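Long-range contacts in peptidase S15/CocE/NonD (Thaumarchaeota archaeon SCGC AB-539-E09, PDB 4PF1), which acts as a serine aminopeptidase of the alpha/beta-hydrolase fold, probably cleaving residues from the N termini of peptides: residues A[66-71]-A[104-110]; A[161-167]-A[181-187]. All blocks are in the same frame, centred on the assembly; numbering follows the deposited sequence.

Contact 1. Residues A[66-71]-A[104-110]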
loop_
_atom_site.group_PDB
_atom_site.type_symbol
_atom_site.label_atom_id
_atom_site.label_comp_id
_atom_site.label_asym_id
_atom_site.label_seq_id
_atom_site.Cartn_x
_atom_site.Cartn_y
_atom_site.Cartn_z
ATOM N N ARG A 66 -19.055 -21.756 23.090
ATOM C CA ARG A 66 -19.550 -22.927 22.362
ATOM C C ARG A 66 -19.708 -22.540 20.894
ATOM O O ARG A 66 -20.451 -21.607 20.577
ATOM C CB ARG A 66 -20.856 -23.437 22.998
ATOM C CG ARG A 66 -20.712 -23.666 24.520
ATOM C CD ARG A 66 -21.883 -24.388 25.154
ATOM N NE ARG A 66 -22.020 -25.750 24.642
ATOM C CZ ARG A 66 -22.970 -26.136 23.797
ATOM N NH1 ARG A 66 -23.001 -27.380 23.351
ATOM N NH2 ARG A 66 -23.895 -25.275 23.389
ATOM N N THR A 67 -18.930 -23.194 20.008
ATOM C CA THR A 67 -18.800 -22.786 18.611
ATOM C C THR A 67 -19.073 -23.881 17.554
ATOM O O THR A 67 -18.606 -25.011 17.700
ATOM C CB THR A 67 -17.350 -22.234 18.392
ATOM O OG1 THR A 67 -17.189 -21.771 17.051
ATOM C CG2 THR A 67 -16.250 -23.259 18.726
ATOM N N PRO A 68 -19.672 -23.500 16.393
ATOM C CA PRO A 68 -19.751 -24.442 15.268
ATOM C C PRO A 68 -18.591 -24.190 14.274
ATOM O O PRO A 68 -18.666 -24.625 13.124
ATOM C CB PRO A 68 -21.095 -24.083 14.641
ATOM C CG PRO A 68 -21.182 -22.561 14.845
ATOM C CD PRO A 68 -20.287 -22.201 16.030
ATOM N N TYR A 69 -17.539 -23.433 14.708
ATOM C CA TYR A 69 -16.439 -23.010 13.830
ATOM C C TYR A 69 -15.062 -23.570 14.222
ATOM O O TYR A 69 -14.057 -22.864 14.085
ATOM C CB TYR A 69 -16.371 -21.466 13.748
ATOM C CG TYR A 69 -17.685 -20.809 13.379
ATOM C CD1 TYR A 69 -18.331 -21.116 12.184
ATOM C CD2 TYR A 69 -18.266 -19.853 14.207
ATOM C CE1 TYR A 69 -19.544 -20.523 11.845
ATOM C CE2 TYR A 69 -19.482 -19.256 13.880
ATOM C CZ TYR A 69 -20.115 -19.590 12.694
ATOM O OH TYR A 69 -21.310 -19.002 12.360
ATOM N N HIS A 70 -15.004 -24.859 14.626
ATOM C CA HIS A 70 -13.760 -25.595 14.918
ATOM C C HIS A 70 -13.043 -25.063 16.175
ATOM O O HIS A 70 -12.129 -24.241 16.068
ATOM C CB HIS A 70 -12.812 -25.554 13.688
ATOM C CG HIS A 70 -11.891 -26.725 13.550
ATOM N ND1 HIS A 70 -11.838 -27.730 14.503
ATOM C CD2 HIS A 70 -11.033 -27.026 12.549
ATOM C CE1 HIS A 70 -10.940 -28.594 14.060
ATOM N NE2 HIS A 70 -10.432 -28.215 12.888
ATOM N N ALA A 71 -13.430 -25.585 17.359
ATOM C CA ALA A 71 -12.853 -25.217 18.660
ATOM C C ALA A 71 -11.324 -25.357 18.672
ATOM O O ALA A 71 -10.648 -24.531 19.283
ATOM C CB ALA A 71 -13.459 -26.074 19.762
ATOM N N GLN A 104 -15.715 -25.261 23.035
ATOM C CA GLN A 104 -16.320 -26.558 22.778
ATOM C C GLN A 104 -17.004 -26.587 21.427
ATOM O O GLN A 104 -17.734 -25.651 21.087
ATOM C CB GLN A 104 -17.328 -26.907 23.895
ATOM C CG GLN A 104 -18.009 -28.269 23.720
ATOM C CD GLN A 104 -19.082 -28.504 24.743
ATOM O OE1 GLN A 104 -20.147 -27.874 24.720
ATOM N NE2 GLN A 104 -18.845 -29.449 25.636
ATOM N N ASP A 105 -16.802 -27.681 20.665
ATOM C CA ASP A 105 -17.514 -27.880 19.408
ATOM C C ASP A 105 -18.962 -28.204 19.743
ATOM O O ASP A 105 -19.211 -29.102 20.557
ATOM C CB ASP A 105 -16.888 -29.022 18.577
ATOM C CG ASP A 105 -15.544 -28.724 17.930
ATOM O OD1 ASP A 105 -15.367 -27.595 17.417
ATOM O OD2 ASP A 105 -14.709 -29.651 17.848
ATOM N N VAL A 106 -19.919 -27.445 19.177
ATOM C CA VAL A 106 -21.343 -27.713 19.411
ATOM C C VAL A 106 -21.696 -29.079 18.804
ATOM O O VAL A 106 -20.969 -29.571 17.933
ATOM C CB VAL A 106 -22.285 -26.592 18.880
ATOM C CG1 VAL A 106 -22.024 -25.262 19.584
ATOM C CG2 VAL A 106 -22.186 -26.443 17.362
ATOM N N ARG A 107 -22.798 -29.688 19.269
ATOM C CA ARG A 107 -23.275 -30.986 18.789
ATOM C C ARG A 107 -23.329 -31.035 17.254
ATOM O O ARG A 107 -23.820 -30.095 16.617
ATOM C CB ARG A 107 -24.664 -31.284 19.386
ATOM C CG ARG A 107 -25.175 -32.702 19.152
ATOM C CD ARG A 107 -26.564 -32.885 19.735
ATOM N NE ARG A 107 -26.538 -32.978 21.200
ATOM C CZ ARG A 107 -26.669 -34.114 21.878
ATOM N NH1 ARG A 107 -26.630 -34.111 23.204
ATOM N NH2 ARG A 107 -26.860 -35.258 21.236
ATOM N N GLY A 108 -22.771 -32.101 16.691
ATOM C CA GLY A 108 -22.773 -32.357 15.256
ATOM C C GLY A 108 -21.728 -31.643 14.420
ATOM O O GLY A 108 -21.721 -31.804 13.196
ATOM N N LYS A 109 -20.836 -30.846 15.051
ATOM C CA LYS A 109 -19.816 -30.108 14.305
ATOM C C LYS A 109 -18.397 -30.520 14.663
ATOM O O LYS A 109 -18.075 -30.718 15.838
ATOM C CB LYS A 109 -19.973 -28.581 14.484
ATOM C CG LYS A 109 -21.140 -27.950 13.688
ATOM C CD LYS A 109 -21.163 -28.312 12.179
ATOM C CE LYS A 109 -20.015 -27.710 11.391
ATOM N NZ LYS A 109 -19.837 -28.385 10.085
ATOM N N TYR A 110 -17.542 -30.616 13.618
ATOM C CA TYR A 110 -16.109 -30.908 13.661
ATOM C C TYR A 110 -15.748 -32.123 14.544
ATOM O O TYR A 110 -15.953 -33.259 14.122
ATOM C CB TYR A 110 -15.314 -29.659 14.083
ATOM C CG TYR A 110 -15.252 -28.596 13.005
ATOM C CD1 TYR A 110 -14.256 -28.618 12.033
ATOM C CD2 TYR A 110 -16.200 -27.578 12.946
ATOM C CE1 TYR A 110 -14.198 -27.650 11.033
ATOM C CE2 TYR A 110 -16.143 -26.593 11.959
ATOM C CZ TYR A 110 -15.136 -26.631 11.007
ATOM O OH TYR A 110 -15.070 -25.667 10.034
HETATM O O HOH W 1 -24.530 -28.674 21.493
HETATM O O HOH W 2 -17.233 -26.516 16.151
HETATM O O HOH W 3 -12.312 -29.083 16.863
#

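Contact 2. Residues A[161-167]-A[181-187]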
loop_
_atom_site.group_PDB
_atom_site.type_symbol
_atom_site.label_atom_id
_atom_site.label_comp_id
_atom_site.label_asym_id
_atom_site.label_seq_id
_atom_site.Cartn_x
_atom_site.Cartn_y
_atom_site.Cartn_z
ATOM N N SER A 161 -21.985 -13.582 17.482
ATOM C CA SER A 161 -22.745 -14.181 16.370
ATOM C C SER A 161 -23.388 -15.523 16.798
ATOM O O SER A 161 -24.208 -15.523 17.721
ATOM C CB SER A 161 -21.850 -14.351 15.145
ATOM O OG SER A 161 -22.608 -14.446 13.953
ATOM N N TYR A 162 -23.002 -16.659 16.154
ATOM C CA TYR A 162 -23.484 -18.000 16.519
ATOM C C TYR A 162 -23.028 -18.338 17.943
ATOM O O TYR A 162 -23.789 -18.925 18.711
ATOM C CB TYR A 162 -22.964 -19.052 15.523
ATOM C CG TYR A 162 -23.797 -20.316 15.428
ATOM C CD1 TYR A 162 -23.840 -21.229 16.483
ATOM C CD2 TYR A 162 -24.434 -20.667 14.241
ATOM C CE1 TYR A 162 -24.555 -22.422 16.380
ATOM C CE2 TYR A 162 -25.154 -21.856 14.128
ATOM C CZ TYR A 162 -25.200 -22.737 15.196
ATOM O OH TYR A 162 -25.897 -23.918 15.083
ATOM N N GLU A 163 -21.797 -17.920 18.304
ATOM C CA GLU A 163 -21.247 -18.107 19.651
ATOM C C GLU A 163 -21.997 -17.223 20.658
ATOM O O GLU A 163 -22.009 -17.523 21.846
ATOM C CB GLU A 163 -19.739 -17.813 19.676
ATOM C CG GLU A 163 -18.928 -18.777 18.822
ATOM C CD GLU A 163 -17.461 -18.436 18.639
ATOM O OE1 GLU A 163 -16.998 -17.425 19.211
ATOM O OE2 GLU A 163 -16.771 -19.189 17.916
ATOM N N GLY A 164 -22.628 -16.159 20.159
ATOM C CA GLY A 164 -23.476 -15.277 20.949
ATOM C C GLY A 164 -24.826 -15.921 21.187
ATOM O O GLY A 164 -25.398 -15.790 22.269
ATOM N N TYR A 165 -25.329 -16.647 20.166
ATOM C CA TYR A 165 -26.578 -17.412 20.231
ATOM C C TYR A 165 -26.431 -18.536 21.263
ATOM O O TYR A 165 -27.332 -18.733 22.075
ATOM C CB TYR A 165 -26.944 -17.974 18.834
ATOM C CG TYR A 165 -28.002 -19.058 18.841
ATOM C CD1 TYR A 165 -29.355 -18.739 18.815
ATOM C CD2 TYR A 165 -27.648 -20.406 18.825
ATOM C CE1 TYR A 165 -30.333 -19.734 18.815
ATOM C CE2 TYR A 165 -28.618 -21.408 18.843
ATOM C CZ TYR A 165 -29.960 -21.066 18.824
ATOM O OH TYR A 165 -30.927 -22.041 18.807
ATOM N N THR A 166 -25.280 -19.251 21.250
ATOM C CA THR A 166 -25.029 -20.339 22.206
ATOM C C THR A 166 -24.873 -19.774 23.622
ATOM O O THR A 166 -25.300 -20.422 24.570
ATOM C CB THR A 166 -23.826 -21.198 21.799
ATOM O OG1 THR A 166 -22.651 -20.396 21.772
ATOM C CG2 THR A 166 -24.028 -21.900 20.461
ATOM N N THR A 167 -24.312 -18.541 23.751
ATOM C CA THR A 167 -24.154 -17.831 25.031
ATOM C C THR A 167 -25.547 -17.560 25.641
ATOM O O THR A 167 -25.741 -17.760 26.842
ATOM C CB THR A 167 -23.339 -16.530 24.815
ATOM O OG1 THR A 167 -21.995 -16.867 24.470
ATOM C CG2 THR A 167 -23.340 -15.616 26.037
ATOM N N VAL A 181 -23.004 -13.701 31.673
ATOM C CA VAL A 181 -22.920 -13.924 30.221
ATOM C C VAL A 181 -22.608 -12.605 29.490
ATOM O O VAL A 181 -23.075 -11.540 29.902
ATOM C CB VAL A 181 -24.171 -14.619 29.600
ATOM C CG1 VAL A 181 -24.225 -16.104 29.950
ATOM C CG2 VAL A 181 -25.465 -13.910 29.985
ATOM N N VAL A 182 -21.813 -12.686 28.405
ATOM C CA VAL A 182 -21.480 -11.531 27.568
ATOM C C VAL A 182 -21.778 -11.894 26.083
ATOM O O VAL A 182 -20.860 -12.252 25.331
ATOM C CB VAL A 182 -20.022 -11.004 27.773
ATOM C CG1 VAL A 182 -19.783 -9.725 26.972
ATOM C CG2 VAL A 182 -19.712 -10.767 29.250
ATOM N N PRO A 183 -23.061 -11.840 25.645
ATOM C CA PRO A 183 -23.352 -12.162 24.240
ATOM C C PRO A 183 -23.061 -10.976 23.299
ATOM O O PRO A 183 -23.648 -9.900 23.443
ATOM C CB PRO A 183 -24.837 -12.541 24.263
ATOM C CG PRO A 183 -25.405 -11.837 25.451
ATOM C CD PRO A 183 -24.286 -11.466 26.386
ATOM N N PHE A 184 -22.110 -11.168 22.365
ATOM C CA PHE A 184 -21.743 -10.172 21.349
ATOM C C PHE A 184 -22.510 -10.426 20.068
ATOM O O PHE A 184 -22.676 -11.584 19.683
ATOM C CB PHE A 184 -20.236 -10.230 21.027
ATOM C CG PHE A 184 -19.255 -9.799 22.089
ATOM C CD1 PHE A 184 -18.801 -10.703 23.044
ATOM C CD2 PHE A 184 -18.662 -8.543 22.038
ATOM C CE1 PHE A 184 -17.828 -10.331 23.977
ATOM C CE2 PHE A 184 -17.698 -8.167 22.979
ATOM C CZ PHE A 184 -17.284 -9.066 23.939
ATOM N N ALA A 185 -22.974 -9.356 19.399
ATOM C CA ALA A 185 -23.638 -9.396 18.080
ATOM C C ALA A 185 -24.364 -10.741 17.810
ATOM O O ALA A 185 -24.132 -11.374 16.778
ATOM C CB ALA A 185 -22.597 -9.150 16.999
ATOM N N SER A 186 -25.223 -11.169 18.749
ATOM C CA SER A 186 -25.896 -12.467 18.723
ATOM C C SER A 186 -26.903 -12.641 17.594
ATOM O O SER A 186 -27.534 -11.674 17.152
ATOM C CB SER A 186 -26.605 -12.716 20.050
ATOM O OG SER A 186 -25.680 -12.738 21.124
ATOM N N MET A 187 -27.080 -13.905 17.159
ATOM C CA MET A 187 -28.104 -14.301 16.200
ATOM C C MET A 187 -29.408 -14.401 16.988
ATOM O O MET A 187 -29.507 -15.234 17.895
ATOM C CB MET A 187 -27.739 -15.646 15.532
ATOM C CG MET A 187 -26.465 -15.598 14.697
ATOM S SD MET A 187 -25.960 -17.218 14.043
ATOM C CE MET A 187 -27.237 -17.503 12.874
#

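Contact 1. Residues A[66-71]-A[104-110]
Arg66 and Thr67 pair in parallel with Gln104 and Asp105 where two neighbouring strands of the alpha/beta-hydrolase sheet, 60-67 and 100-105, run out at their C-terminal ends. Two backbone bonds hold this end of the ladder: Thr67 N gives its hydrogen to Gln104 O at 2.9 Å, and Val106 N reaches Thr67 O. Beyond them both chains leave the sheet, the second through a type II turn from Val106 to Lys109.

Polar side chains extend the pairing on both faces. On the face of Arg66 and Gln104 the two side chains run side by side in the same direction, and OE1 of Gln104 lies at the guanidinium edge, accepting from Arg66 NE at 2.8 Å and weakly from NH1. The amide stands nearly perpendicular to the guanidinium, at 87°, while its NE2 is taken by Thr140. On the other face Asp105 OD1 receives the backbone N-H of Ala71 at 2.8 Å; the donor comes from the syn side, somewhat out of the carboxylate plane, along an almost straight bond. A water bonded to Asp105 OD1, Thr67 O and His70 N links the two segments. Thr67 OG1 accepts from Tyr69 N in an ST turn and also bonds Glu163.

Packing and ring contacts complete the interface. Val106 CG1 lies against the Arg66-Thr67 backbone and, offset toward the rim, over one face of the guanidinium; CG2 packs on Pro68 CB at 3.8 Å. The His70 and Tyr110 rings form an offset stack, centroids 4.2 Å apart and planes at 11°. CG anti to the backbone N (chi1 -151°) swings the imidazole over the tyrosine, and His70 CB lies over the ring centre; at the ring edge Tyr110 CE2 meets Pro68 O at 3.4 Å.

Contact 2. Residues A[161-167]-A[181-187]
The backbone amide of Ser161 meets the carbonyls of Phe184 and Ala185 within a beta-alpha-beta unit, where helix 162-169 packs against strand 178-184. Ser161 occupies the tight nucleophile-elbow turn of the alpha/beta-hydrolase fold, with positive phi (61°), and with His328 and Asp295 it probably forms the catalytic triad.

Its N-H is shared: Phe184 O accepts at 3.1 Å, and Ala185 O more weakly, on a strongly bent path. Ser161 O accepts from Tyr165 N in the first turn of the helix, and weakly from Gly164 N and from Met187 N, the latter at 3.3 Å. The hydroxyl finds its partners outside the two segments: His328 NE2, a bound glycerol and, weakly, Asp298. Farther along, Glu163 O accepts both Thr167 N and Thr167 OG1, the latter at 2.7 Å. Both tyrosine hydroxyls find partners outside, that of Tyr162 at Asn119 N and Tyr116, that of Tyr165 at Lys120 O.

Gly164, having no side chain, lets the helix backbone come close to the loop, its carbonyl oxygen 3.3 Å from Ser186 OG. At Thr167 the methyl takes the place anti to the backbone N (chi1 of OG1 -68°), which lays CG2 against Val181 CB at 3.8 Å and against Pro183. Met187 lies along the helix start: its sulfur makes an oblique Met-aromatic contact with the Tyr162 ring, and SD comes 3.6 Å from Tyr162 CA.

Overall arrangement
From the N terminus, strand 60-67 leads into contact 1, which closes a loop of 32 residues containing three short helices when strand 100-105 returns beside it. The chain then passes through helix 133-147 and strand 154-160 before contact 2 closes a shorter excursion, 13 residues between its segments. The contacts follow in series, neither nested nor crossed, with centres about 14 Å apart. Both reach the same mixed sheet, and helix 162-169 bridges them: Thr166 OG1 probably hydrogen-bonds to Arg66 O, while Tyr162 packs on Pro68. The end of strand 60-67 is thus tied to the helix that follows the putative nucleophile.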